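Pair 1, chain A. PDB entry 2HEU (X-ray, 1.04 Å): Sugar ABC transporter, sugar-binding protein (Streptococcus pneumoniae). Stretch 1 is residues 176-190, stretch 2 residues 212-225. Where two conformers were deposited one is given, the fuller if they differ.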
# COMPACT_ATOMS: atom_id res chain seq x y z
N THR A 176 -0.47 11.83 -2.40
CA THR A 176 -1.73 11.24 -2.68
C THR A 176 -1.87 10.63 -4.09
O THR A 176 -2.72 9.76 -4.28
CB THR A 176 -2.93 12.22 -2.42
OG1 THR A 176 -2.81 13.32 -3.32
CG2 THR A 176 -3.01 12.69 -0.96
N LEU A 177 -1.09 11.16 -5.02
CA LEU A 177 -1.11 10.69 -6.42
C LEU A 177 0.03 9.73 -6.78
O LEU A 177 0.15 9.34 -7.93
CB LEU A 177 -1.14 11.88 -7.39
CG LEU A 177 -2.39 12.72 -7.31
CD1 LEU A 177 -2.33 13.80 -8.38
CD2 LEU A 177 -3.67 11.89 -7.41
N ASN A 178 0.83 9.33 -5.77
CA ASN A 178 1.89 8.34 -6.09
C ASN A 178 1.26 7.10 -6.70
O ASN A 178 1.71 6.63 -7.76
CB ASN A 178 2.61 8.03 -4.76
CG ASN A 178 3.78 7.15 -4.94
OD1 ASN A 178 4.04 6.33 -3.94
ND2 ASN A 178 4.55 7.28 -5.92
N GLY A 179 0.24 6.51 -6.06
CA GLY A 179 -0.35 5.33 -6.62
C GLY A 179 -0.96 5.54 -7.98
O GLY A 179 -0.92 4.67 -8.85
N TYR A 180 -1.54 6.72 -8.23
CA TYR A 180 -2.20 7.02 -9.49
C TYR A 180 -1.18 6.94 -10.63
O TYR A 180 -1.43 6.29 -11.64
CB TYR A 180 -2.87 8.37 -9.41
CG TYR A 180 -3.73 8.68 -10.62
CD1 TYR A 180 -5.08 8.46 -10.63
CD2 TYR A 180 -3.17 9.19 -11.78
CE1 TYR A 180 -5.85 8.69 -11.76
CE2 TYR A 180 -3.91 9.43 -12.92
CZ TYR A 180 -5.25 9.18 -12.91
OH TYR A 180 -6.05 9.37 -14.01
N ASN A 181 -0.08 7.64 -10.49
CA ASN A 181 0.90 7.68 -11.57
C ASN A 181 1.65 6.36 -11.68
O ASN A 181 2.02 5.93 -12.78
CB ASN A 181 1.81 8.88 -11.44
CG ASN A 181 2.53 9.23 -12.76
OD1 ASN A 181 2.07 8.78 -13.84
ND2 ASN A 181 3.55 10.03 -12.66
N GLN A 182 1.91 5.69 -10.56
CA GLN A 182 2.51 4.34 -10.70
C GLN A 182 1.60 3.45 -11.51
O GLN A 182 2.10 2.67 -12.34
CB GLN A 182 2.81 3.74 -9.33
CG GLN A 182 3.91 4.47 -8.62
CD GLN A 182 4.46 3.72 -7.43
OE1 GLN A 182 4.29 2.50 -7.31
NE2 GLN A 182 5.14 4.43 -6.57
N LEU A 183 0.30 3.52 -11.31
CA LEU A 183 -0.67 2.69 -12.05
C LEU A 183 -0.83 3.18 -13.51
O LEU A 183 -1.08 2.35 -14.39
CB LEU A 183 -1.97 2.61 -11.32
CG LEU A 183 -1.90 1.77 -10.05
CD1 LEU A 183 -3.13 1.99 -9.16
CD2 LEU A 183 -1.74 0.33 -10.38
N ALA A 184 -0.66 4.47 -13.75
CA ALA A 184 -0.59 4.95 -15.13
C ALA A 184 0.54 4.26 -15.85
O ALA A 184 0.38 3.69 -16.95
CB ALA A 184 -0.41 6.47 -15.12
N PHE A 185 1.76 4.26 -15.26
CA PHE A 185 2.87 3.58 -15.90
C PHE A 185 2.66 2.09 -15.95
O PHE A 185 3.03 1.45 -16.96
CB PHE A 185 4.19 3.90 -15.22
CG PHE A 185 4.75 5.25 -15.58
CD1 PHE A 185 4.84 6.28 -14.67
CD2 PHE A 185 5.24 5.48 -16.86
CE1 PHE A 185 5.36 7.53 -15.02
CE2 PHE A 185 5.75 6.70 -17.24
CZ PHE A 185 5.83 7.73 -16.31
N ALA A 186 2.13 1.45 -14.90
CA ALA A 186 1.97 -0.01 -14.93
C ALA A 186 0.98 -0.43 -15.99
O ALA A 186 1.23 -1.36 -16.74
CB ALA A 186 1.55 -0.48 -13.52
N THR A 187 -0.15 0.26 -16.07
CA THR A 187 -1.13 -0.09 -17.14
C THR A 187 -0.56 0.21 -18.50
O THR A 187 -0.84 -0.50 -19.47
CB THR A 187 -2.50 0.54 -16.91
OG1 THR A 187 -2.43 1.97 -16.95
CG2 THR A 187 -3.19 0.05 -15.64
N ALA A 188 0.21 1.27 -18.64
CA ALA A 188 0.80 1.60 -19.95
C ALA A 188 1.83 0.57 -20.44
O ALA A 188 2.00 0.38 -21.64
CB ALA A 188 1.45 2.96 -19.91
N THR A 189 2.52 -0.06 -19.51
CA THR A 189 3.63 -0.97 -19.82
C THR A 189 3.33 -2.46 -19.70
O THR A 189 4.11 -3.28 -20.18
CB THR A 189 4.84 -0.64 -18.95
OG1 THR A 189 4.52 -0.89 -17.58
CG2 THR A 189 5.38 0.75 -19.14
N GLY A 190 2.27 -2.79 -19.03
CA GLY A 190 1.82 -4.18 -18.82
C GLY A 190 2.02 -4.70 -17.44
O GLY A 190 1.67 -5.90 -17.25
N PRO A 212 5.96 6.00 -26.86
CA PRO A 212 4.57 5.57 -26.66
C PRO A 212 4.15 5.42 -25.23
O PRO A 212 3.02 5.75 -24.84
CB PRO A 212 4.50 4.30 -27.46
CG PRO A 212 5.45 4.53 -28.60
CD PRO A 212 6.58 5.23 -27.95
N ILE A 213 5.05 4.89 -24.39
CA ILE A 213 4.73 4.67 -22.98
C ILE A 213 4.49 6.01 -22.30
O ILE A 213 3.57 6.16 -21.48
CB ILE A 213 5.81 3.84 -22.25
CG1 ILE A 213 5.75 2.40 -22.74
CG2 ILE A 213 5.67 3.94 -20.76
CD1 ILE A 213 7.00 1.57 -22.48
N MET A 214 5.33 7.00 -22.59
CA MET A 214 5.18 8.33 -22.01
C MET A 214 3.90 8.94 -22.50
O MET A 214 3.17 9.58 -21.71
CB MET A 214 6.37 9.18 -22.35
CG MET A 214 6.75 10.17 -21.48
SD MET A 214 6.94 9.75 -19.72
CE MET A 214 5.78 10.92 -19.10
N LYS A 215 3.52 8.81 -23.79
CA LYS A 215 2.29 9.32 -24.30
C LYS A 215 1.11 8.74 -23.53
O LYS A 215 0.14 9.43 -23.19
CB LYS A 215 2.15 9.05 -25.80
CG LYS A 215 3.11 9.87 -26.64
CD LYS A 215 2.99 9.45 -28.14
CE LYS A 215 3.98 10.20 -29.02
NZ LYS A 215 3.70 11.59 -29.08
N ASP A 216 1.16 7.44 -23.28
CA ASP A 216 0.06 6.78 -22.54
C ASP A 216 0.03 7.25 -21.08
O ASP A 216 -1.05 7.47 -20.53
CB ASP A 216 0.18 5.28 -22.62
CG ASP A 216 -0.29 4.67 -23.99
OD1 ASP A 216 -0.99 5.37 -24.72
OD2 ASP A 216 -0.00 3.50 -24.24
N ASP A 217 1.20 7.35 -20.45
CA ASP A 217 1.22 7.89 -19.08
C ASP A 217 0.59 9.29 -19.04
O ASP A 217 -0.18 9.58 -18.13
CB ASP A 217 2.66 7.95 -18.59
CG ASP A 217 2.77 8.62 -17.24
OD1 ASP A 217 2.30 7.88 -16.28
OD2 ASP A 217 3.21 9.74 -17.10
N ILE A 218 0.92 10.15 -20.00
CA ILE A 218 0.37 11.47 -20.05
C ILE A 218 -1.12 11.43 -20.27
O ILE A 218 -1.86 12.20 -19.68
CB ILE A 218 1.14 12.27 -21.12
CG1 ILE A 218 2.55 12.59 -20.60
CG2 ILE A 218 0.36 13.54 -21.50
CD1 ILE A 218 3.52 13.07 -21.66
N LYS A 219 -1.60 10.52 -21.13
CA LYS A 219 -3.03 10.35 -21.34
C LYS A 219 -3.73 10.05 -20.01
O LYS A 219 -4.76 10.66 -19.66
CB LYS A 219 -3.29 9.24 -22.33
CG LYS A 219 -4.73 8.87 -22.56
CD LYS A 219 -4.87 7.69 -23.49
CE LYS A 219 -6.25 7.14 -23.68
NZ LYS A 219 -7.15 8.06 -24.35
N VAL A 220 -3.19 9.12 -19.24
CA VAL A 220 -3.82 8.75 -17.95
C VAL A 220 -3.75 9.94 -16.97
O VAL A 220 -4.73 10.28 -16.29
CB VAL A 220 -3.23 7.48 -17.40
CG1 VAL A 220 -3.87 7.14 -16.05
CG2 VAL A 220 -3.43 6.32 -18.36
N MET A 221 -2.59 10.60 -16.88
CA MET A 221 -2.47 11.79 -16.03
C MET A 221 -3.43 12.88 -16.47
O MET A 221 -3.96 13.62 -15.60
CB MET A 221 -1.04 12.31 -16.02
CG MET A 221 -0.05 11.47 -15.25
SD MET A 221 -0.50 11.14 -13.54
CE MET A 221 -0.84 12.81 -12.94
N ASP A 222 -3.67 13.02 -17.77
CA ASP A 222 -4.53 14.06 -18.27
C ASP A 222 -5.97 13.90 -17.90
O ASP A 222 -6.74 14.85 -17.97
CB ASP A 222 -4.37 14.24 -19.80
CG ASP A 222 -3.19 15.07 -20.18
OD1 ASP A 222 -2.62 15.79 -19.33
OD2 ASP A 222 -2.81 15.06 -21.39
N ILE A 223 -6.39 12.70 -17.45
CA ILE A 223 -7.75 12.56 -16.91
C ILE A 223 -7.97 13.52 -15.76
O ILE A 223 -9.04 14.06 -15.56
CB ILE A 223 -7.99 11.08 -16.51
CG1 ILE A 223 -7.93 10.19 -17.74
CG2 ILE A 223 -9.30 10.91 -15.77
CD1 ILE A 223 -7.90 8.68 -17.47
N LEU A 224 -6.90 13.73 -14.96
CA LEU A 224 -6.94 14.65 -13.81
C LEU A 224 -6.86 16.10 -14.16
O LEU A 224 -6.94 16.97 -13.28
CB LEU A 224 -5.84 14.27 -12.80
CG LEU A 224 -5.82 12.84 -12.32
CD1 LEU A 224 -4.71 12.69 -11.27
CD2 LEU A 224 -7.19 12.38 -11.79
N ARG A 225 -6.67 16.40 -15.46
CA ARG A 225 -6.50 17.75 -16.00
C ARG A 225 -7.69 18.18 -16.84
O ARG A 225 -7.70 19.29 -17.37
CB ARG A 225 -5.19 17.86 -16.81
CG ARG A 225 -3.95 17.51 -16.00
CD ARG A 225 -2.73 18.37 -16.38
NE ARG A 225 -2.77 19.79 -16.00
CZ ARG A 225 -3.06 20.85 -16.75
NH1 ARG A 225 -3.23 20.71 -18.05
NH2 ARG A 225 -3.09 22.04 -16.19
O HOH W 1 2.33 2.23 -23.64

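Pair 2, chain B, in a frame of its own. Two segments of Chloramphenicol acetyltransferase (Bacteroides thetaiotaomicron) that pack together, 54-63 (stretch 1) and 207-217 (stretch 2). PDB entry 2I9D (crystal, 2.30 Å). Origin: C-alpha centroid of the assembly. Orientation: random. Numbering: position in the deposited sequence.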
# COMPACT_ATOMS: atom_id res chain seq x y z
N LEU B 54 14.12 -3.86 19.55
CA LEU B 54 13.49 -4.84 20.41
C LEU B 54 12.34 -4.26 21.22
O LEU B 54 11.40 -4.99 21.58
CB LEU B 54 14.53 -5.55 21.32
CG LEU B 54 15.50 -6.45 20.54
CD1 LEU B 54 16.65 -6.95 21.43
CD2 LEU B 54 14.77 -7.61 19.84
N HIS B 55 12.40 -2.96 21.50
CA HIS B 55 11.28 -2.28 22.16
C HIS B 55 10.01 -2.24 21.29
O HIS B 55 8.94 -2.54 21.76
CB HIS B 55 11.66 -0.87 22.61
CG HIS B 55 12.36 -0.82 23.93
ND1 HIS B 55 11.76 -0.31 25.08
CD2 HIS B 55 13.60 -1.22 24.30
CE1 HIS B 55 12.61 -0.39 26.08
NE2 HIS B 55 13.73 -0.94 25.64
N TYR B 56 10.14 -1.85 20.02
CA TYR B 56 8.96 -1.86 19.15
C TYR B 56 8.58 -3.25 18.64
O TYR B 56 7.40 -3.51 18.40
CB TYR B 56 9.00 -0.79 18.04
CG TYR B 56 10.03 -0.93 16.94
CD1 TYR B 56 9.93 -1.93 15.94
CD2 TYR B 56 11.07 -0.01 16.84
CE1 TYR B 56 10.88 -2.02 14.91
CE2 TYR B 56 12.02 -0.09 15.81
CZ TYR B 56 11.91 -1.08 14.85
OH TYR B 56 12.85 -1.14 13.85
N LEU B 57 9.57 -4.14 18.56
CA LEU B 57 9.29 -5.53 18.20
C LEU B 57 8.40 -6.15 19.28
O LEU B 57 7.40 -6.84 18.97
CB LEU B 57 10.60 -6.32 18.01
CG LEU B 57 10.48 -7.66 17.27
CD1 LEU B 57 10.19 -7.40 15.79
CD2 LEU B 57 11.77 -8.53 17.40
N TYR B 58 8.75 -5.90 20.53
CA TYR B 58 7.93 -6.36 21.64
C TYR B 58 6.51 -5.78 21.60
O TYR B 58 5.52 -6.52 21.75
CB TYR B 58 8.59 -6.03 22.99
CG TYR B 58 7.74 -6.48 24.15
CD1 TYR B 58 7.58 -7.82 24.42
CD2 TYR B 58 7.05 -5.56 24.92
CE1 TYR B 58 6.79 -8.26 25.47
CE2 TYR B 58 6.24 -5.99 25.99
CZ TYR B 58 6.12 -7.35 26.24
OH TYR B 58 5.34 -7.82 27.28
N ALA B 59 6.43 -4.46 21.42
CA ALA B 59 5.15 -3.74 21.36
C ALA B 59 4.21 -4.38 20.35
O ALA B 59 3.04 -4.61 20.63
CB ALA B 59 5.36 -2.27 21.04
N VAL B 60 4.75 -4.67 19.16
CA VAL B 60 3.97 -5.25 18.08
C VAL B 60 3.55 -6.69 18.44
O VAL B 60 2.39 -7.07 18.24
CB VAL B 60 4.75 -5.19 16.73
CG1 VAL B 60 4.17 -6.18 15.68
CG2 VAL B 60 4.78 -3.78 16.18
N LEU B 61 4.51 -7.47 18.95
CA LEU B 61 4.26 -8.89 19.27
C LEU B 61 3.22 -9.04 20.39
O LEU B 61 2.32 -9.91 20.33
CB LEU B 61 5.56 -9.62 19.64
CG LEU B 61 5.50 -11.14 19.81
CD1 LEU B 61 5.01 -11.83 18.54
CD2 LEU B 61 6.84 -11.68 20.20
N ARG B 62 3.33 -8.16 21.39
CA ARG B 62 2.40 -8.11 22.51
C ARG B 62 0.99 -7.75 22.08
O ARG B 62 0.04 -8.39 22.52
CB ARG B 62 2.90 -7.16 23.60
CG ARG B 62 1.96 -7.08 24.83
CD ARG B 62 2.69 -6.61 26.09
NE ARG B 62 1.76 -6.26 27.17
CZ ARG B 62 2.13 -5.79 28.36
NH1 ARG B 62 3.43 -5.62 28.64
NH2 ARG B 62 1.21 -5.49 29.28
N ALA B 63 0.84 -6.75 21.22
CA ALA B 63 -0.48 -6.39 20.68
C ALA B 63 -1.17 -7.53 19.91
O ALA B 63 -2.40 -7.70 19.99
CB ALA B 63 -0.39 -5.13 19.81
N LEU B 207 -7.66 -1.02 17.20
CA LEU B 207 -7.18 -1.49 18.52
C LEU B 207 -5.75 -1.94 18.51
O LEU B 207 -5.03 -1.72 19.49
CB LEU B 207 -8.00 -2.69 19.03
CG LEU B 207 -9.52 -2.72 19.10
CD1 LEU B 207 -9.93 -4.02 19.80
CD2 LEU B 207 -10.10 -1.47 19.81
N PHE B 208 -5.33 -2.63 17.44
CA PHE B 208 -3.90 -3.00 17.29
C PHE B 208 -2.97 -1.79 17.37
O PHE B 208 -2.07 -1.75 18.21
CB PHE B 208 -3.66 -3.77 16.00
CG PHE B 208 -2.24 -4.22 15.82
CD1 PHE B 208 -1.82 -5.45 16.35
CD2 PHE B 208 -1.33 -3.45 15.11
CE1 PHE B 208 -0.51 -5.89 16.18
CE2 PHE B 208 -0.02 -3.86 14.93
CZ PHE B 208 0.40 -5.09 15.48
N TYR B 209 -3.19 -0.81 16.51
CA TYR B 209 -2.36 0.39 16.49
C TYR B 209 -2.43 1.23 17.79
O TYR B 209 -1.39 1.72 18.28
CB TYR B 209 -2.71 1.25 15.27
CG TYR B 209 -2.13 0.73 13.96
CD1 TYR B 209 -2.94 0.12 12.99
CD2 TYR B 209 -0.75 0.85 13.69
CE1 TYR B 209 -2.40 -0.34 11.81
CE2 TYR B 209 -0.21 0.37 12.49
CZ TYR B 209 -1.04 -0.23 11.56
OH TYR B 209 -0.52 -0.68 10.38
N LYS B 210 -3.64 1.39 18.34
CA LYS B 210 -3.83 2.03 19.64
C LYS B 210 -2.94 1.31 20.66
O LYS B 210 -2.13 1.95 21.35
CB LYS B 210 -5.31 1.99 20.07
CG LYS B 210 -5.61 2.65 21.41
CD LYS B 210 -5.40 4.17 21.33
CE LYS B 210 -5.61 4.88 22.71
NZ LYS B 210 -5.26 6.36 22.60
N LYS B 211 -3.05 -0.01 20.71
CA LYS B 211 -2.27 -0.85 21.62
C LYS B 211 -0.74 -0.73 21.44
O LYS B 211 -0.02 -0.53 22.42
CB LYS B 211 -2.74 -2.29 21.49
CG LYS B 211 -2.46 -3.16 22.70
CD LYS B 211 -3.13 -4.54 22.55
CE LYS B 211 -4.55 -4.57 23.14
NZ LYS B 211 -4.50 -4.65 24.62
N VAL B 212 -0.24 -0.80 20.20
CA VAL B 212 1.19 -0.61 19.95
C VAL B 212 1.69 0.77 20.41
O VAL B 212 2.73 0.88 21.07
CB VAL B 212 1.53 -0.82 18.45
CG1 VAL B 212 2.98 -0.35 18.12
CG2 VAL B 212 1.32 -2.26 18.07
N GLU B 213 0.94 1.82 20.06
CA GLU B 213 1.32 3.18 20.46
C GLU B 213 1.36 3.36 21.99
O GLU B 213 2.31 3.93 22.50
CB GLU B 213 0.40 4.22 19.81
CG GLU B 213 0.83 5.66 20.10
CD GLU B 213 0.00 6.66 19.33
OE1 GLU B 213 -1.13 6.93 19.76
OE2 GLU B 213 0.48 7.17 18.29
N ASP B 214 0.35 2.85 22.69
CA ASP B 214 0.34 2.86 24.16
C ASP B 214 1.64 2.33 24.76
O ASP B 214 2.12 2.91 25.73
CB ASP B 214 -0.87 2.09 24.77
CG ASP B 214 -2.22 2.80 24.55
OD1 ASP B 214 -2.24 4.00 24.16
OD2 ASP B 214 -3.28 2.13 24.76
N PHE B 215 2.20 1.25 24.21
CA PHE B 215 3.44 0.66 24.73
C PHE B 215 4.65 1.54 24.42
O PHE B 215 5.64 1.51 25.15
CB PHE B 215 3.73 -0.76 24.17
CG PHE B 215 2.66 -1.80 24.46
CD1 PHE B 215 2.20 -2.05 25.76
CD2 PHE B 215 2.14 -2.60 23.41
CE1 PHE B 215 1.21 -3.04 26.01
CE2 PHE B 215 1.16 -3.57 23.65
CZ PHE B 215 0.69 -3.79 24.96
N LEU B 216 4.55 2.32 23.35
CA LEU B 216 5.70 3.09 22.83
C LEU B 216 5.80 4.60 23.23
O LEU B 216 6.91 5.13 23.28
CB LEU B 216 5.86 2.88 21.32
CG LEU B 216 6.11 1.44 20.83
CD1 LEU B 216 6.05 1.39 19.30
CD2 LEU B 216 7.45 0.87 21.33
N LYS B 217 4.66 5.28 23.46
CA LYS B 217 4.54 6.44 24.44
C LYS B 217 5.26 7.77 24.14
O LYS B 217 6.20 8.12 24.82
CB LYS B 217 4.96 6.02 25.87
CG LYS B 217 4.73 4.52 26.21
CD LYS B 217 4.90 4.16 27.69
CE LYS B 217 3.64 4.46 28.52
NZ LYS B 217 3.87 4.24 29.99
OXT LYS B 217 4.94 8.56 23.25

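Two helices cross in each pair with their N-to-C directions running largely against each other, at 137° in pair 1 and 143° in pair 2, and in both the axes come within 8.6 Å. The central 14 residues superpose with an RMSD of 0.3 Å. The register agrees as well: the CA atoms of Ala A184 and Asp A217 lie 5.2 Å apart, and so do those of Ala B59 and Val B212, the matching positions.

The shared rule is small residues at the crossing. Ala A184 matches Ala B59 and Ala A188 matches Ala B63, four residues or about one turn apart, and all four point their CB toward the partner helix. A methyl group there lets the backbones come close. In pair 1 the CB of Ala A184 touches Val A220 CG1 at 3.6 Å; in pair 2 the CB of Ala B59 meets the CB of Phe B215, the residue matching Val A220, at 3.8 Å.

Around this constant centre the bulk is distributed differently. Pair 1 places aromatic rings on its first helix. Tyr A180 reaches across to donate a hydrogen bond from OH to Val A220 O, 2.8 Å, while Leu A224 CD1 sits over one face of its ring, 3.7 Å from CE2, and Met A221 SD lies at the edge. Phe A185 takes Asp A217 over one face, with CZ 3.3 Å from CG, and Met A214 SD at the edge.

Pair 2 places its large cross-helix rings on the second helix. Val B60 matches Phe A185, and Phe B208, at the position of Ile A213, supplies a ring whose CZ lies 3.9 Å from Val B60 CG1 and whose CE1 lies 3.7 Å from Ala B63 CB. Here the ring comes from the second helix. Phe B215 extends along the first helix to Arg B62, where CE1 lies over one face of the guanidinium, 3.5 Å from NE. His B55, matching Tyr A180, leads its side chain away, and Leu B216 CD2 packs against the backbone, 3.7 Å from His B55 O.

Polarity differs too. Where pair 1 has Asp A217, pair 2 has Val B212, whose CG2 lies 3.8 Å from Ala B63 CB. One residue earlier, at the matched pair Asp A216 and Lys B211, a water in pair 1 donates to both Ala A188 O and Asp A216 OD2, each at 2.7 Å; in pair 2 the aliphatic part of Lys B211 packs against Ala B63, CD 3.7 Å from CA. No direct hydrogen bond crosses pair 2.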